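Local coordinates for Non-structural polyprotein (Sindbis virus, PDB 4GUA) that is the nsP2-nsP3 part of the viral polyprotein precursor, whose cysteine protease cleaves that polyprotein and whose nsP3 part includes macro and zinc-binding domains, at residues 446-454 against 463-471. Sequence-based numbering, arbitrary orientation.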
loop_
_atom_site.group_PDB
_atom_site.type_symbol
_atom_site.label_atom_id
_atom_site.label_comp_id
_atom_site.label_asym_id
_atom_site.label_seq_id
_atom_site.Cartn_x
_atom_site.Cartn_y
_atom_site.Cartn_z
ATOM N N VAL A 446 23.638 4.473 -0.819
ATOM C CA VAL A 446 23.977 3.924 0.478
ATOM C C VAL A 446 24.996 2.801 0.343
ATOM O O VAL A 446 24.859 1.930 -0.511
ATOM C CB VAL A 446 22.708 3.437 1.217
ATOM C CG1 VAL A 446 21.904 2.512 0.333
ATOM C CG2 VAL A 446 23.077 2.751 2.519
ATOM N N ALA A 447 26.042 2.856 1.164
ATOM C CA ALA A 447 27.005 1.767 1.252
ATOM C C ALA A 447 26.588 0.891 2.406
ATOM O O ALA A 447 26.359 1.387 3.507
ATOM C CB ALA A 447 28.403 2.300 1.488
ATOM N N ILE A 448 26.500 -0.411 2.161
ATOM C CA ILE A 448 26.015 -1.329 3.178
ATOM C C ILE A 448 26.749 -2.669 3.118
ATOM O O ILE A 448 27.057 -3.169 2.038
ATOM C CB ILE A 448 24.503 -1.527 2.992
ATOM C CG1 ILE A 448 23.956 -2.565 3.960
ATOM C CG2 ILE A 448 24.196 -1.931 1.560
ATOM C CD1 ILE A 448 22.452 -2.635 3.941
ATOM N N PRO A 449 27.048 -3.251 4.287
ATOM C CA PRO A 449 27.649 -4.582 4.361
ATOM C C PRO A 449 26.571 -5.644 4.501
ATOM O O PRO A 449 25.403 -5.287 4.620
ATOM C CB PRO A 449 28.468 -4.497 5.645
ATOM C CG PRO A 449 27.628 -3.647 6.526
ATOM C CD PRO A 449 26.965 -2.630 5.619
ATOM N N LEU A 450 26.941 -6.918 4.527
ATOM C CA LEU A 450 25.943 -7.954 4.732
ATOM C C LEU A 450 25.858 -8.234 6.220
ATOM O O LEU A 450 26.774 -8.802 6.807
ATOM C CB LEU A 450 26.295 -9.230 3.970
ATOM C CG LEU A 450 26.324 -9.139 2.443
ATOM C CD1 LEU A 450 26.541 -10.517 1.835
ATOM C CD2 LEU A 450 25.049 -8.523 1.909
ATOM N N LEU A 451 24.741 -7.848 6.821
ATOM C CA LEU A 451 24.572 -7.980 8.257
ATOM C C LEU A 451 24.583 -9.439 8.680
ATOM O O LEU A 451 24.088 -10.315 7.968
ATOM C CB LEU A 451 23.269 -7.310 8.693
ATOM C CG LEU A 451 23.179 -5.809 8.387
ATOM C CD1 LEU A 451 21.844 -5.234 8.829
ATOM C CD2 LEU A 451 24.317 -5.047 9.057
ATOM N N SER A 452 25.179 -9.685 9.842
ATOM C CA SER A 452 25.175 -10.999 10.484
ATOM C C SER A 452 25.892 -12.079 9.693
ATOM O O SER A 452 25.589 -13.257 9.865
ATOM C CB SER A 452 23.738 -11.469 10.744
ATOM O OG SER A 452 23.036 -10.586 11.598
ATOM N N THR A 453 26.813 -11.705 8.811
ATOM C CA THR A 453 27.625 -12.716 8.138
ATOM C C THR A 453 29.023 -12.954 8.726
ATOM O O THR A 453 29.656 -13.964 8.421
ATOM C CB THR A 453 27.813 -12.342 6.661
ATOM O OG1 THR A 453 28.689 -11.213 6.556
ATOM C CG2 THR A 453 26.471 -12.014 6.016
ATOM N N GLY A 454 29.500 -12.051 9.577
ATOM C CA GLY A 454 30.836 -12.187 10.134
ATOM C C GLY A 454 31.039 -13.040 11.372
ATOM O O GLY A 454 31.872 -13.944 11.410
ATOM N N LEU A 463 25.627 -15.660 3.577
ATOM C CA LEU A 463 25.634 -14.725 2.450
ATOM C C LEU A 463 24.301 -14.664 1.707
ATOM O O LEU A 463 23.723 -13.591 1.564
ATOM C CB LEU A 463 26.737 -15.105 1.452
ATOM C CG LEU A 463 26.956 -14.183 0.241
ATOM C CD1 LEU A 463 28.285 -14.501 -0.421
ATOM C CD2 LEU A 463 25.841 -14.283 -0.803
ATOM N N GLU A 464 23.813 -15.806 1.233
ATOM C CA GLU A 464 22.607 -15.830 0.409
ATOM C C GLU A 464 21.391 -15.221 1.121
ATOM O O GLU A 464 20.663 -14.415 0.540
ATOM C CB GLU A 464 22.298 -17.267 -0.028
ATOM C CG GLU A 464 21.613 -18.134 1.040
ATOM C CD GLU A 464 22.472 -18.371 2.286
ATOM O OE1 GLU A 464 23.623 -17.886 2.331
ATOM O OE2 GLU A 464 21.984 -19.031 3.232
ATOM N N VAL A 465 21.195 -15.592 2.385
ATOM C CA VAL A 465 20.022 -15.166 3.149
ATOM C C VAL A 465 20.126 -13.711 3.606
ATOM O O VAL A 465 19.137 -12.982 3.590
ATOM C CB VAL A 465 19.762 -16.079 4.375
ATOM C CG1 VAL A 465 21.004 -16.209 5.254
ATOM C CG2 VAL A 465 18.592 -15.550 5.185
ATOM N N SER A 466 21.310 -13.292 4.040
ATOM C CA SER A 466 21.526 -11.898 4.410
ATOM C C SER A 466 21.304 -10.999 3.199
ATOM O O SER A 466 20.746 -9.906 3.314
ATOM C CB SER A 466 22.936 -11.692 4.962
ATOM O OG SER A 466 23.078 -10.396 5.520
ATOM N N LEU A 467 21.756 -11.465 2.039
ATOM C CA LEU A 467 21.653 -10.710 0.797
ATOM C C LEU A 467 20.202 -10.639 0.348
ATOM O O LEU A 467 19.748 -9.628 -0.194
ATOM C CB LEU A 467 22.491 -11.363 -0.298
ATOM C CG LEU A 467 22.365 -10.739 -1.693
ATOM C CD1 LEU A 467 22.707 -9.246 -1.677
ATOM C CD2 LEU A 467 23.236 -11.493 -2.698
ATOM N N ASN A 468 19.476 -11.728 0.565
ATOM C CA ASN A 468 18.070 -11.762 0.210
ATOM C C ASN A 468 17.269 -10.777 1.058
ATOM O O ASN A 468 16.370 -10.107 0.558
ATOM C CB ASN A 468 17.498 -13.171 0.351
ATOM C CG ASN A 468 16.032 -13.227 -0.004
ATOM O OD1 ASN A 468 15.663 -13.083 -1.171
ATOM N ND2 ASN A 468 15.182 -13.417 1.002
ATOM N N CYS A 469 17.590 -10.696 2.343
ATOM C CA CYS A 469 16.941 -9.727 3.211
ATOM C C CYS A 469 17.307 -8.304 2.796
ATOM O O CYS A 469 16.474 -7.397 2.830
ATOM C CB CYS A 469 17.342 -9.958 4.665
ATOM S SG CYS A 469 16.756 -11.512 5.362
ATOM N N LEU A 470 18.561 -8.116 2.405
ATOM C CA LEU A 470 19.037 -6.808 1.981
ATOM C C LEU A 470 18.211 -6.272 0.810
ATOM O O LEU A 470 17.694 -5.153 0.870
ATOM C CB LEU A 470 20.515 -6.893 1.594
ATOM C CG LEU A 470 21.229 -5.575 1.290
ATOM C CD1 LEU A 470 22.722 -5.732 1.503
ATOM C CD2 LEU A 470 20.946 -5.107 -0.130
ATOM N N THR A 471 18.094 -7.063 -0.256
ATOM C CA THR A 471 17.366 -6.618 -1.446
ATOM C C THR A 471 15.865 -6.541 -1.191
ATOM O O THR A 471 15.193 -5.651 -1.711
ATOM C CB THR A 471 17.626 -7.521 -2.682
ATOM O OG1 THR A 471 17.232 -8.866 -2.401
ATOM C CG2 THR A 471 19.093 -7.497 -3.071
#
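Leu450 and Leu470 meet inside a beta-alpha-beta unit of the macro domain, where the loop leaving strand 445-448 packs on helix 463-474 before the chain passes on to strand 480-484. The case illustrates how a crossover helix is seated by a buried apolar seam and one hydrogen bond. Leu470, with CG anti to its own N (chi1 -173°), reaches from the helix toward Ile448 and Leu450: its CD1 lies 3.7 Å from Leu450 CD2, the two side chains crossing at about a right angle, while Ile448 meets it tip to tip, CD1 to CD1 at 4.0 Å. The other branch of Leu450 turns to the start of the helix, where its CD1 rests 4.0 Å from Leu463 CG. Tyr431 of helix 420-440 touches both Ile448 and Leu470.

Toward Thr453 the packing thins and solvent comes closer. Here Thr453 covers Ser466 by its methyl alone, CG2 standing 3.7 Å from Ser466 CB, and a bound MES, probably a buffer molecule, lies nearby with weak hydrogen bonds to Ser452 N and Gly454 N. Leu450 to Thr453 form a type II beta turn, across which Thr453 OG1 also donates a hydrogen bond to Leu450 O. Ser466 OG, also hydrogen-bonded to Tyr431 OH, gives its proton to Leu451 O at 2.6 Å, approaching one lone pair of the carbonyl oxygen within its plane, with a C=O...OG angle of 135°.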